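Local coordinates for peptidoglycan recognition protein-LC isoform LCx (Drosophila melanogaster, PDB 2F2L), which binds a monomeric peptidoglycan fragment through its amidase-like extracellular domain, probably as a receptor that senses bacteria in insect immunity, at residues I30-E36 with I99-F105; V70-V76 with N111-A117; F105-P110 with G150-I156. One frame throughout, in Å; residues are numbered along the deposited sequence.

Overall arrangement
Running from the N terminus, segment 30-36 comes at the end of strand 25-32, and interaction 1 closes a long excursion when strand 97-101 returns beside it. Inside that excursion lies the 70-76 hairpin turn; interaction 2 opens there and closes only at the start of helix 112-127, so its span crosses that of interaction 1. Interaction 3 begins at F105, where interaction 1 ends, and closes at helix 151-157. Interactions 1 and 3 are in series and share this residue, while interactions 2 and 3 cross. Together they tie helices 112-127 and 151-157, the hairpin turn and the ligand-facing loops to the central sheet, with F101, F105, Q114 and L153 meeting between them.

Interaction 1 (I30-E36 with I99-F105); sequences ISHTAAE and ISFIGTF. With MLD (glcnac(beta1-4)-murnac(1,6-anhydro)-L-ala-gamma-D-glu-meso-a2pm-D-ala), chain G.
H32 joins protein backbone and ligand through the two nitrogens of one ring. ND1 accepts a hydrogen bond from F105 N at 3.1 Å, nearly straight (167°) and within the ring plane, while NE2 donates to the acetamide oxygen OAC of the muropeptide MLD at 2.7 Å, also at the ring edge. The backbone bond fixes ND1 as acceptor and sets the rotation of the imidazole, which suits NE2 as a donor to sugar. CG lies between the backbone N and the carbonyl carbon (chi1 63°), a torsion that lifts the ring toward the 103-105 backbone, and H32 CB rests against the edge of the F105 ring.

This junction lies at the C-terminal ends of two adjacent parallel strands, 25-32 and 97-101, in the mixed central sheet of the amidase-like peptidoglycan recognition fold. S31 bridges its neighbour in the usual parallel way: its N donates to I99 O at 2.9 Å and its O receives F101 N, also at 2.9 Å. Side chains alternate between the faces. I30 CG2 crosses to F101 CE1 at 4.0 Å on the face that helix 151-157 packs upon, whereas S31 and S100 put small hydroxyls on the other, joined weakly to each other.

Past the strands, threonine hydroxyls join the backbone bonds: T33 N still donates to F101 O, T33 OG1 accepts from G103 N at 3.0 Å, and T104 OG1 donates to A35 O at 2.7 Å, stitching the two loops together. G103 has a positive phi of 133°, which glycine adopts readily, and its bare CA leaves room for the F105 ring. The loop thus held offers T33 O to the ligand, whose NAD donates to it at 3.0 Å; the A34 methyl packs against the acetyl methyl CAA.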
loop_
_atom_site.group_PDB
_atom_site.type_symbol
_atom_site.label_atom_id
_atom_site.label_comp_id
_atom_site.label_asym_id
_atom_site.label_seq_id
_atom_site.Cartn_x
_atom_site.Cartn_y
_atom_site.Cartn_z
ATOM N N ILE B 30 -15.644 8.598 -6.251
ATOM C CA ILE B 30 -14.280 9.111 -6.168
ATOM C C ILE B 30 -13.480 8.421 -5.051
ATOM O O ILE B 30 -13.886 8.416 -3.879
ATOM C CB ILE B 30 -14.271 10.648 -5.915
ATOM C CG1 ILE B 30 -14.990 11.391 -7.057
ATOM C CG2 ILE B 30 -12.851 11.166 -5.657
ATOM C CD1 ILE B 30 -14.555 11.048 -8.453
ATOM N N SER B 31 -12.329 7.866 -5.429
ATOM C CA SER B 31 -11.400 7.242 -4.483
ATOM C C SER B 31 -10.039 7.919 -4.573
ATOM O O SER B 31 -9.832 8.815 -5.396
ATOM C CB SER B 31 -11.253 5.746 -4.801
ATOM O OG SER B 31 -10.795 5.542 -6.143
ATOM N N HIS B 32 -9.110 7.494 -3.718
ATOM C CA HIS B 32 -7.669 7.715 -3.981
ATOM C C HIS B 32 -6.969 6.365 -3.975
ATOM O O HIS B 32 -7.549 5.366 -3.546
ATOM C CB HIS B 32 -7.038 8.707 -2.968
ATOM C CG HIS B 32 -7.036 8.252 -1.540
ATOM N ND1 HIS B 32 -6.452 9.000 -0.534
ATOM C CD2 HIS B 32 -7.500 7.128 -0.944
ATOM C CE1 HIS B 32 -6.589 8.367 0.617
ATOM N NE2 HIS B 32 -7.209 7.223 0.395
ATOM N N THR B 33 -5.727 6.333 -4.428
ATOM C CA THR B 33 -4.965 5.088 -4.462
ATOM C C THR B 33 -4.343 4.722 -3.126
ATOM O O THR B 33 -3.937 3.569 -2.941
ATOM C CB THR B 33 -3.815 5.115 -5.527
ATOM O OG1 THR B 33 -2.871 6.137 -5.201
ATOM C CG2 THR B 33 -4.366 5.278 -6.942
ATOM N N ALA B 34 -4.251 5.698 -2.218
ATOM C CA ALA B 34 -3.576 5.566 -0.906
ATOM C C ALA B 34 -2.098 5.142 -0.999
ATOM O O ALA B 34 -1.539 4.489 -0.091
ATOM C CB ALA B 34 -4.352 4.648 0.010
ATOM N N ALA B 35 -1.451 5.559 -2.081
ATOM C CA ALA B 35 -0.019 5.384 -2.244
ATOM C C ALA B 35 0.578 6.747 -2.594
ATOM O O ALA B 35 -0.060 7.785 -2.339
ATOM C CB ALA B 35 0.277 4.308 -3.293
ATOM N N GLU B 36 1.800 6.783 -3.114
ATOM C CA GLU B 36 2.462 8.063 -3.348
ATOM C C GLU B 36 1.845 8.723 -4.601
ATOM O O GLU B 36 1.375 8.037 -5.485
ATOM C CB GLU B 36 3.991 7.888 -3.460
ATOM C CG GLU B 36 4.741 9.217 -3.498
ATOM C CD GLU B 36 6.276 9.091 -3.513
ATOM O OE1 GLU B 36 6.829 7.987 -3.249
ATOM O OE2 GLU B 36 6.928 10.122 -3.805
ATOM N N ILE B 99 -13.429 6.662 -10.339
ATOM C CA ILE B 99 -12.274 7.485 -10.672
ATOM C C ILE B 99 -11.397 7.603 -9.408
ATOM O O ILE B 99 -11.881 7.961 -8.329
ATOM C CB ILE B 99 -12.722 8.892 -11.125
ATOM C CG1 ILE B 99 -13.634 8.788 -12.355
ATOM C CG2 ILE B 99 -11.531 9.774 -11.393
ATOM C CD1 ILE B 99 -14.402 10.037 -12.645
ATOM N N SER B 100 -10.124 7.246 -9.536
ATOM C CA SER B 100 -9.202 7.313 -8.405
ATOM C C SER B 100 -8.195 8.424 -8.600
ATOM O O SER B 100 -7.563 8.506 -9.660
ATOM C CB SER B 100 -8.466 5.986 -8.233
ATOM O OG SER B 100 -7.837 5.936 -6.952
ATOM N N PHE B 101 -8.027 9.274 -7.588
ATOM C CA PHE B 101 -6.934 10.258 -7.604
ATOM C C PHE B 101 -5.662 9.539 -7.177
ATOM O O PHE B 101 -5.657 8.861 -6.136
ATOM C CB PHE B 101 -7.210 11.417 -6.647
ATOM C CG PHE B 101 -8.157 12.452 -7.199
ATOM C CD1 PHE B 101 -9.444 12.095 -7.617
ATOM C CD2 PHE B 101 -7.781 13.785 -7.272
ATOM C CE1 PHE B 101 -10.331 13.051 -8.132
ATOM C CE2 PHE B 101 -8.671 14.752 -7.778
ATOM C CZ PHE B 101 -9.958 14.369 -8.200
ATOM N N ILE B 102 -4.607 9.658 -7.987
ATOM C CA ILE B 102 -3.347 8.999 -7.691
ATOM C C ILE B 102 -2.698 9.770 -6.550
ATOM O O ILE B 102 -2.403 10.983 -6.679
ATOM C CB ILE B 102 -2.411 8.944 -8.911
ATOM C CG1 ILE B 102 -3.067 8.199 -10.080
ATOM C CG2 ILE B 102 -1.103 8.244 -8.545
ATOM C CD1 ILE B 102 -2.225 8.222 -11.373
ATOM N N GLY B 103 -2.507 9.069 -5.430
ATOM C CA GLY B 103 -1.939 9.656 -4.235
ATOM C C GLY B 103 -2.714 9.314 -2.988
ATOM O O GLY B 103 -3.589 8.454 -2.999
ATOM N N THR B 104 -2.362 10.011 -1.911
ATOM C CA THR B 104 -2.984 9.870 -0.610
ATOM C C THR B 104 -3.401 11.255 -0.129
ATOM O O THR B 104 -2.525 12.106 0.116
ATOM C CB THR B 104 -1.998 9.238 0.420
ATOM O OG1 THR B 104 -1.562 7.958 -0.052
ATOM C CG2 THR B 104 -2.658 9.063 1.786
ATOM N N PHE B 105 -4.715 11.472 0.056
ATOM C CA PHE B 105 -5.254 12.821 0.335
ATOM C C PHE B 105 -5.935 12.931 1.685
ATOM O O PHE B 105 -6.935 13.639 1.855
ATOM C CB PHE B 105 -6.126 13.277 -0.846
ATOM C CG PHE B 105 -5.389 13.209 -2.111
ATOM C CD1 PHE B 105 -4.410 14.161 -2.393
ATOM C CD2 PHE B 105 -5.516 12.112 -2.939
ATOM C CE1 PHE B 105 -3.646 14.067 -3.529
ATOM C CE2 PHE B 105 -4.758 12.015 -4.076
ATOM C CZ PHE B 105 -3.824 12.982 -4.378
HETATM C CAA MLD G . -5.938 5.692 3.311
HETATM C CAB MLD G . -7.050 4.757 2.860
HETATM O OAC MLD G . -7.848 5.106 2.000
HETATM N N2 MLD G . -7.060 3.573 3.464
HETATM C C2 MLD G . -8.054 2.535 3.217
HETATM C C3 MLD G . -8.613 2.121 4.580
HETATM O O3 MLD G . -9.228 3.220 5.280
HETATM C C4 MLD G . -9.548 0.923 4.445
HETATM O O4 MLD G . -9.862 0.490 5.757
HETATM C C5 MLD G . -8.826 -0.208 3.704
HETATM C C6 MLD G . -9.678 -1.447 3.377
HETATM O O6 MLD G . -8.786 -2.496 2.897
HETATM O O5 MLD G . -8.430 0.299 2.432
HETATM C C1 MLD G . -7.425 1.333 2.535
HETATM O O1 MLD G . -7.039 1.707 1.238
HETATM C CA4 MLD G . -6.232 0.687 0.602
HETATM C CA5 MLD G . -4.791 0.558 1.096
HETATM O OA5 MLD G . -3.778 0.795 0.061
HETATM C CA6 MLD G . -4.685 -0.917 1.275
HETATM O OA6 MLD G . -4.420 -1.402 -0.026
HETATM C CA1 MLD G . -4.101 -0.254 -0.867
HETATM C CA2 MLD G . -5.365 0.118 -1.659
HETATM N NAD MLD G . -4.980 0.773 -2.929
HETATM C CAE MLD G . -5.378 0.335 -4.110
HETATM C CAF MLD G . -4.858 1.140 -5.283
HETATM O OAG MLD G . -6.122 -0.632 -4.278
HETATM C CA3 MLD G . -6.251 1.078 -0.868
HETATM O OAH MLD G . -7.647 1.047 -1.330
HETATM C CAI MLD G . -8.007 2.134 -2.216
HETATM C CAJ MLD G . -8.544 3.336 -1.473
HETATM C CAL MLD G . -9.092 1.645 -3.198
HETATM O OAM MLD G . -9.559 2.471 -3.975
HETATM N N MLD G . -9.460 0.364 -3.174
HETATM C CA MLD G . -10.453 -0.222 -4.083
HETATM C CB MLD G . -9.667 -0.697 -5.310
HETATM C C MLD G . -11.056 -1.445 -3.370
HETATM O O MLD G . -10.317 -2.312 -2.896
HETATM N NAN MLD G . -12.385 -1.447 -3.299
HETATM C CAO MLD G . -13.200 -2.498 -2.669
HETATM C CAP MLD G . -14.275 -1.884 -1.714
HETATM O OBA MLD G . -15.236 -2.613 -1.454
HETATM O OAQ MLD G . -14.154 -0.709 -1.291
HETATM C CBB MLD G . -14.006 -3.210 -3.750
HETATM C CBC MLD G . -13.186 -4.051 -4.714
HETATM C CBD MLD G . -14.144 -4.769 -5.681
HETATM O OBE MLD G . -15.261 -4.318 -5.936
HETATM N NBF MLD G . -13.682 -5.887 -6.200
HETATM C CBG MLD G . -14.469 -6.693 -7.142
HETATM C CBH MLD G . -15.673 -7.321 -6.412
HETATM O OBI MLD G . -15.544 -7.840 -5.304
HETATM N NBJ MLD G . -16.837 -7.217 -7.052
HETATM C CBK MLD G . -18.111 -7.771 -6.541
HETATM C CBL MLD G . -18.683 -8.713 -7.606
HETATM C CBM MLD G . -19.179 -6.700 -6.228
HETATM O OBO MLD G . -19.118 -5.599 -6.835
HETATM O OBN MLD G . -20.055 -7.027 -5.389
HETATM C CBP MLD G . -13.547 -7.756 -7.764
HETATM C CBQ MLD G . -14.162 -8.385 -9.027
HETATM C CBR MLD G . -13.168 -9.324 -9.715
HETATM C CBS MLD G . -13.474 -9.542 -11.198
HETATM C CBT MLD G . -13.116 -8.273 -11.984
HETATM O OBV MLD G . -11.907 -8.041 -12.146
HETATM O OBU MLD G . -14.055 -7.570 -12.409
HETATM N NBW MLD G . -14.898 -9.856 -11.370
HETATM O O HOH W 1 -13.219 4.987 -7.307
#

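Interaction 2 (V70-V76 with N111-A117); sequences VGGDGRV and NERQLEA. With CIT (citric acid), chain H.
N111, just before helix 112-127, and Q114, in its first turn, grip the turn of a beta hairpin whose arms are strands 68-70 and 76-78. The tip is a type I turn from G71 to G74, rich in glycine, so its backbone can lie close against the helix. G74 has a positive phi, easy for this residue, and its CA lies against R113 CB, where there is little room for a side chain.

Amide hydrogen bonds do much of the joining. N111 is the helix N-cap: OD1 accepts from Q114 N at 2.8 Å, while ND2 donates to G72 O at 3.0 Å, in the carbonyl plane on a lone pair. One asparagine side chain therefore caps the start of the helix and holds the turn, because its amide offers an acceptor and a donor together. Q114 NE2 donates to V70 O at 3.0 Å, almost straight, though from above the carbonyl plane. The same nitrogen also donates to I102 O, which links the helix to the neighbouring strand's end.

Apolar contact lies deeper. V70 CG1, anti to the backbone N (chi1 -175°), meets A117 CB at 3.6 Å and also the methylene CG of Q114. Alanine is small enough to let the helix approach the hairpin, and V76 CG2 reaches it more loosely.

Charged groups gather around D73 and a citrate, probably from the crystallisation liquor. D73 OD1 accepts from R75 N at 2.9 Å, an Asx turn, and OD2 makes a salt bridge with R75 NH1 at 3.0 Å while also bonding Y77 OH. Both R75 and R113 reach the citrate. R113, bent at chi3, spans the gap: its NH2 donates to D73 O at 2.8 Å and also to citrate O4.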
loop_
_atom_site.group_PDB
_atom_site.type_symbol
_atom_site.label_atom_id
_atom_site.label_comp_id
_atom_site.label_asym_id
_atom_site.label_seq_id
_atom_site.Cartn_x
_atom_site.Cartn_y
_atom_site.Cartn_z
ATOM N N VAL B 70 -6.621 9.693 -12.073
ATOM C CA VAL B 70 -6.186 11.080 -12.351
ATOM C C VAL B 70 -4.857 11.328 -11.687
ATOM O O VAL B 70 -4.744 11.213 -10.453
ATOM C CB VAL B 70 -7.211 12.091 -11.798
ATOM C CG1 VAL B 70 -6.834 13.504 -12.189
ATOM C CG2 VAL B 70 -8.599 11.739 -12.322
ATOM N N GLY B 71 -3.859 11.705 -12.481
ATOM C CA GLY B 71 -2.530 11.930 -11.959
ATOM C C GLY B 71 -2.269 13.363 -11.548
ATOM O O GLY B 71 -2.936 14.277 -12.020
ATOM N N GLY B 72 -1.254 13.549 -10.703
ATOM C CA GLY B 72 -0.820 14.887 -10.280
ATOM C C GLY B 72 -0.148 15.668 -11.385
ATOM O O GLY B 72 0.140 16.856 -11.230
ATOM N N ASP B 73 0.115 15.001 -12.503
ATOM C CA ASP B 73 0.523 15.680 -13.735
ATOM C C ASP B 73 -0.656 16.314 -14.504
ATOM O O ASP B 73 -0.455 16.933 -15.545
ATOM C CB ASP B 73 1.275 14.707 -14.657
ATOM C CG ASP B 73 0.415 13.524 -15.106
ATOM O OD1 ASP B 73 -0.711 13.359 -14.578
ATOM O OD2 ASP B 73 0.867 12.757 -15.985
ATOM N N GLY B 74 -1.875 16.127 -14.027
ATOM C CA GLY B 74 -3.054 16.597 -14.743
ATOM C C GLY B 74 -3.524 15.702 -15.881
ATOM O O GLY B 74 -4.414 16.085 -16.639
ATOM N N ARG B 75 -2.925 14.532 -16.041
ATOM C CA ARG B 75 -3.346 13.597 -17.099
ATOM C C ARG B 75 -4.293 12.561 -16.503
ATOM O O ARG B 75 -4.220 12.239 -15.318
ATOM C CB ARG B 75 -2.149 12.886 -17.734
ATOM C CG ARG B 75 -1.206 13.808 -18.486
ATOM C CD ARG B 75 -0.107 13.024 -19.219
ATOM N NE ARG B 75 0.805 13.944 -19.925
ATOM C CZ ARG B 75 1.788 14.645 -19.359
ATOM N NH1 ARG B 75 2.058 14.536 -18.067
ATOM N NH2 ARG B 75 2.514 15.464 -20.091
ATOM N N VAL B 76 -5.185 12.066 -17.346
ATOM C CA VAL B 76 -6.089 11.001 -17.004
ATOM C C VAL B 76 -5.498 9.723 -17.580
ATOM O O VAL B 76 -5.064 9.692 -18.736
ATOM C CB VAL B 76 -7.491 11.230 -17.598
ATOM C CG1 VAL B 76 -8.395 10.071 -17.281
ATOM C CG2 VAL B 76 -8.087 12.561 -17.072
ATOM N N ASN B 111 -3.764 18.435 -6.117
ATOM C CA ASN B 111 -3.248 19.655 -6.717
ATOM C C ASN B 111 -4.167 20.243 -7.800
ATOM O O ASN B 111 -5.158 19.629 -8.227
ATOM C CB ASN B 111 -1.787 19.475 -7.170
ATOM C CG ASN B 111 -1.634 18.683 -8.449
ATOM O OD1 ASN B 111 -2.493 18.707 -9.336
ATOM N ND2 ASN B 111 -0.506 18.011 -8.574
ATOM N N GLU B 112 -3.859 21.470 -8.189
ATOM C CA GLU B 112 -4.683 22.230 -9.123
ATOM C C GLU B 112 -4.965 21.473 -10.442
ATOM O O GLU B 112 -6.102 21.455 -10.943
ATOM C CB GLU B 112 -3.997 23.549 -9.377
ATOM C CG GLU B 112 -4.563 24.397 -10.506
ATOM C CD GLU B 112 -3.756 25.650 -10.727
ATOM O OE1 GLU B 112 -3.737 26.147 -11.869
ATOM O OE2 GLU B 112 -3.154 26.154 -9.750
ATOM N N ARG B 113 -3.929 20.843 -10.979
ATOM C CA ARG B 113 -4.031 20.117 -12.250
ATOM C C ARG B 113 -4.860 18.855 -12.134
ATOM O O ARG B 113 -5.643 18.525 -13.033
ATOM C CB ARG B 113 -2.625 19.812 -12.800
ATOM C CG ARG B 113 -2.048 20.991 -13.529
ATOM C CD ARG B 113 -0.536 21.009 -13.575
ATOM N NE ARG B 113 0.018 19.978 -14.436
ATOM C CZ ARG B 113 0.921 20.147 -15.407
ATOM N NH1 ARG B 113 1.422 21.337 -15.727
ATOM N NH2 ARG B 113 1.340 19.072 -16.065
ATOM N N GLN B 114 -4.729 18.174 -11.000
ATOM C CA GLN B 114 -5.469 16.943 -10.742
ATOM C C GLN B 114 -6.969 17.228 -10.644
ATOM O O GLN B 114 -7.819 16.508 -11.235
ATOM C CB GLN B 114 -4.937 16.316 -9.452
ATOM C CG GLN B 114 -4.990 14.848 -9.375
ATOM C CD GLN B 114 -4.299 14.297 -8.153
ATOM O OE1 GLN B 114 -3.965 15.026 -7.225
ATOM N NE2 GLN B 114 -4.099 12.978 -8.140
ATOM N N LEU B 115 -7.314 18.288 -9.920
ATOM C CA LEU B 115 -8.712 18.691 -9.784
ATOM C C LEU B 115 -9.288 19.126 -11.140
ATOM O O LEU B 115 -10.381 18.717 -11.517
ATOM C CB LEU B 115 -8.841 19.809 -8.747
ATOM C CG LEU B 115 -8.628 19.375 -7.299
ATOM C CD1 LEU B 115 -8.473 20.577 -6.372
ATOM C CD2 LEU B 115 -9.768 18.469 -6.806
ATOM N N GLU B 116 -8.530 19.925 -11.885
ATOM C CA GLU B 116 -8.937 20.340 -13.230
ATOM C C GLU B 116 -9.169 19.137 -14.163
ATOM O O GLU B 116 -10.185 19.083 -14.875
ATOM C CB GLU B 116 -7.924 21.335 -13.816
ATOM C CG GLU B 116 -8.074 22.759 -13.225
ATOM C CD GLU B 116 -6.992 23.727 -13.648
ATOM O OE1 GLU B 116 -6.006 23.315 -14.306
ATOM O OE2 GLU B 116 -7.135 24.922 -13.305
ATOM N N ALA B 117 -8.262 18.164 -14.138
ATOM C CA ALA B 117 -8.402 16.947 -14.968
ATOM C C ALA B 117 -9.694 16.180 -14.664
ATOM O O ALA B 117 -10.400 15.747 -15.567
ATOM C CB ALA B 117 -7.210 16.031 -14.779
HETATM C C1 CIT H . 6.242 15.405 -17.948
HETATM O O1 CIT H . 7.100 14.555 -18.268
HETATM O O2 CIT H . 5.076 15.033 -17.736
HETATM C C2 CIT H . 6.648 16.851 -17.807
HETATM C C3 CIT H . 5.478 17.772 -17.464
HETATM O O7 CIT H . 4.499 17.735 -18.539
HETATM C C4 CIT H . 6.061 19.178 -17.256
HETATM C C5 CIT H . 5.038 20.279 -17.017
HETATM O O3 CIT H . 5.402 21.387 -16.542
HETATM O O4 CIT H . 3.835 20.120 -17.309
HETATM C C6 CIT H . 4.819 17.276 -16.185
HETATM O O5 CIT H . 5.546 17.100 -15.175
HETATM O O6 CIT H . 3.572 17.038 -16.166
#

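Interaction 3 (F105-P110 with G150-I156); sequences FTTRKP and GEELYKI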
loop_
_atom_site.group_PDB
_atom_site.type_symbol
_atom_site.label_atom_id
_atom_site.label_comp_id
_atom_site.label_asym_id
_atom_site.label_seq_id
_atom_site.Cartn_x
_atom_site.Cartn_y
_atom_site.Cartn_z
ATOM N N PHE B 105 -4.715 11.472 0.056
ATOM C CA PHE B 105 -5.254 12.821 0.335
ATOM C C PHE B 105 -5.935 12.931 1.685
ATOM O O PHE B 105 -6.935 13.639 1.855
ATOM C CB PHE B 105 -6.126 13.277 -0.846
ATOM C CG PHE B 105 -5.389 13.209 -2.111
ATOM C CD1 PHE B 105 -4.410 14.161 -2.393
ATOM C CD2 PHE B 105 -5.516 12.112 -2.939
ATOM C CE1 PHE B 105 -3.646 14.067 -3.529
ATOM C CE2 PHE B 105 -4.758 12.015 -4.076
ATOM C CZ PHE B 105 -3.824 12.982 -4.378
ATOM N N THR B 106 -5.335 12.261 2.664
ATOM C CA THR B 106 -5.833 12.261 4.024
ATOM C C THR B 106 -5.550 13.594 4.713
ATOM O O THR B 106 -6.394 14.091 5.438
ATOM C CB THR B 106 -5.205 11.137 4.853
ATOM O OG1 THR B 106 -3.780 11.218 4.742
ATOM C CG2 THR B 106 -5.660 9.776 4.345
ATOM N N THR B 107 -4.362 14.159 4.536
ATOM C CA THR B 107 -4.095 15.467 5.140
ATOM C C THR B 107 -3.573 16.521 4.151
ATOM O O THR B 107 -3.301 17.655 4.549
ATOM C CB THR B 107 -3.081 15.363 6.282
ATOM O OG1 THR B 107 -1.847 14.903 5.743
ATOM C CG2 THR B 107 -3.571 14.418 7.402
ATOM N N ARG B 108 -3.441 16.135 2.889
ATOM C CA ARG B 108 -2.921 16.986 1.830
ATOM C C ARG B 108 -3.978 17.055 0.724
ATOM O O ARG B 108 -4.586 16.049 0.403
ATOM C CB ARG B 108 -1.637 16.342 1.305
ATOM C CG ARG B 108 -0.893 17.095 0.220
ATOM C CD ARG B 108 0.514 16.478 0.018
ATOM N NE ARG B 108 1.129 16.925 -1.231
ATOM C CZ ARG B 108 2.351 16.587 -1.632
ATOM N NH1 ARG B 108 3.113 15.795 -0.882
ATOM N NH2 ARG B 108 2.812 17.052 -2.788
ATOM N N LYS B 109 -4.193 18.236 0.152
ATOM C CA LYS B 109 -5.180 18.411 -0.912
ATOM C C LYS B 109 -4.632 17.910 -2.227
ATOM O O LYS B 109 -3.443 17.981 -2.464
ATOM C CB LYS B 109 -5.545 19.884 -1.110
ATOM C CG LYS B 109 -6.045 20.591 0.114
ATOM C CD LYS B 109 -6.542 21.947 -0.283
ATOM C CE LYS B 109 -6.524 22.898 0.857
ATOM N NZ LYS B 109 -7.545 22.509 1.815
ATOM N N PRO B 110 -5.504 17.447 -3.113
ATOM C CA PRO B 110 -5.047 17.182 -4.472
ATOM C C PRO B 110 -4.646 18.500 -5.140
ATOM O O PRO B 110 -5.134 19.571 -4.757
ATOM C CB PRO B 110 -6.286 16.586 -5.146
ATOM C CG PRO B 110 -7.417 17.163 -4.373
ATOM C CD PRO B 110 -6.949 17.188 -2.963
ATOM N N GLY B 150 -9.798 10.100 1.065
ATOM C CA GLY B 150 -8.962 10.951 1.906
ATOM C C GLY B 150 -9.755 12.170 2.342
ATOM O O GLY B 150 -10.419 12.798 1.536
ATOM N N GLU B 151 -9.643 12.518 3.615
ATOM C CA GLU B 151 -10.402 13.612 4.209
ATOM C C GLU B 151 -10.360 14.918 3.387
ATOM O O GLU B 151 -11.408 15.546 3.174
ATOM C CB GLU B 151 -9.902 13.848 5.631
ATOM C CG GLU B 151 -10.645 14.926 6.416
ATOM C CD GLU B 151 -12.091 14.569 6.697
ATOM O OE1 GLU B 151 -12.415 13.368 6.724
ATOM O OE2 GLU B 151 -12.897 15.491 6.922
ATOM N N GLU B 152 -9.163 15.325 2.945
ATOM C CA GLU B 152 -8.989 16.610 2.245
ATOM C C GLU B 152 -9.609 16.565 0.864
ATOM O O GLU B 152 -10.157 17.560 0.408
ATOM C CB GLU B 152 -7.516 17.040 2.154
ATOM C CG GLU B 152 -6.902 17.456 3.473
ATOM C CD GLU B 152 -7.694 18.569 4.174
ATOM O OE1 GLU B 152 -8.013 19.594 3.531
ATOM O OE2 GLU B 152 -7.998 18.420 5.381
ATOM N N LEU B 153 -9.519 15.417 0.195
ATOM C CA LEU B 153 -10.177 15.270 -1.098
ATOM C C LEU B 153 -11.698 15.175 -0.916
ATOM O O LEU B 153 -12.467 15.794 -1.661
ATOM C CB LEU B 153 -9.627 14.066 -1.853
ATOM C CG LEU B 153 -10.281 13.714 -3.185
ATOM C CD1 LEU B 153 -10.518 14.917 -4.044
ATOM C CD2 LEU B 153 -9.410 12.687 -3.912
ATOM N N TYR B 154 -12.133 14.434 0.093
ATOM C CA TYR B 154 -13.566 14.324 0.378
ATOM C C TYR B 154 -14.194 15.671 0.703
ATOM O O TYR B 154 -15.288 15.975 0.229
ATOM C CB TYR B 154 -13.833 13.359 1.522
ATOM C CG TYR B 154 -15.293 13.064 1.740
ATOM C CD1 TYR B 154 -16.034 12.405 0.783
ATOM C CD2 TYR B 154 -15.929 13.425 2.920
ATOM C CE1 TYR B 154 -17.381 12.113 0.988
ATOM C CE2 TYR B 154 -17.262 13.135 3.137
ATOM C CZ TYR B 154 -17.983 12.482 2.168
ATOM O OH TYR B 154 -19.303 12.194 2.382
ATOM N N LYS B 155 -13.525 16.475 1.519
ATOM C CA LYS B 155 -14.053 17.798 1.845
ATOM C C LYS B 155 -14.236 18.652 0.575
ATOM O O LYS B 155 -15.176 19.440 0.489
ATOM C CB LYS B 155 -13.176 18.525 2.869
ATOM C CG LYS B 155 -13.339 18.015 4.276
ATOM C CD LYS B 155 -12.751 18.980 5.311
ATOM C CE LYS B 155 -11.247 18.884 5.421
ATOM N NZ LYS B 155 -10.728 19.716 6.552
ATOM N N ILE B 156 -13.354 18.472 -0.407
ATOM C CA ILE B 156 -13.457 19.216 -1.666
ATOM C C ILE B 156 -14.666 18.750 -2.502
ATOM O O ILE B 156 -15.486 19.565 -2.919
ATOM C CB ILE B 156 -12.131 19.144 -2.469
ATOM C CG1 ILE B 156 -11.046 19.959 -1.742
ATOM C CG2 ILE B 156 -12.314 19.675 -3.882
ATOM C CD1 ILE B 156 -9.656 19.776 -2.303
HETATM O O HOH W 2 -9.678 19.951 1.596
#
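E152 meets the 105-110 loop from F105 to K109, beginning at its backbone, where its N donates to F105 O at 3.0 Å, nearly along the C=O axis. G150, two residues earlier, occupies the N-cap position without a side chain to cap with, so this loop carbonyl serves one of the N-H groups of the first turn. A bare CA also lets G150 fit close beside the same oxygen.

From there the side chain can be followed outward. CB points at the loop and sits 3.5 Å from F105 O, with R108 O about as near. CG turns back beside the backbone N of E152 (chi1 -70°) and lies 3.5 Å from T107 C, its methylene pressed on the peptide. A second bend (chi2 -55°) swings the carboxylate round toward K109. OE1 receives K109 NZ in a weak salt bridge of 3.4 Å, and a water donates to it at 2.6 Å; that water also donates to E152 O and weakly accepts from K109 NZ. OE2 takes K155 NZ at 3.2 Å, again weakly, one helical turn on. An acidic residue suits this place, with a lysine on each oxygen and the helix N terminus probably adding favourable polarity.

Beside these charged groups the contact is apolar. L153 CB touches F105 CB at 3.7 Å, and its CD1 meets P110 CG. I156 CD1 presses on P110 CD at 3.8 Å. The rigid proline fills the angle between two helices, since it also packs on L115. L153 continues inward to F101 and I30, so the contact secures C-terminal helix 151-157 on the central mixed sheet, as in the amidase-like fold of peptidoglycan recognition proteins, with T106 beside the bound muropeptide.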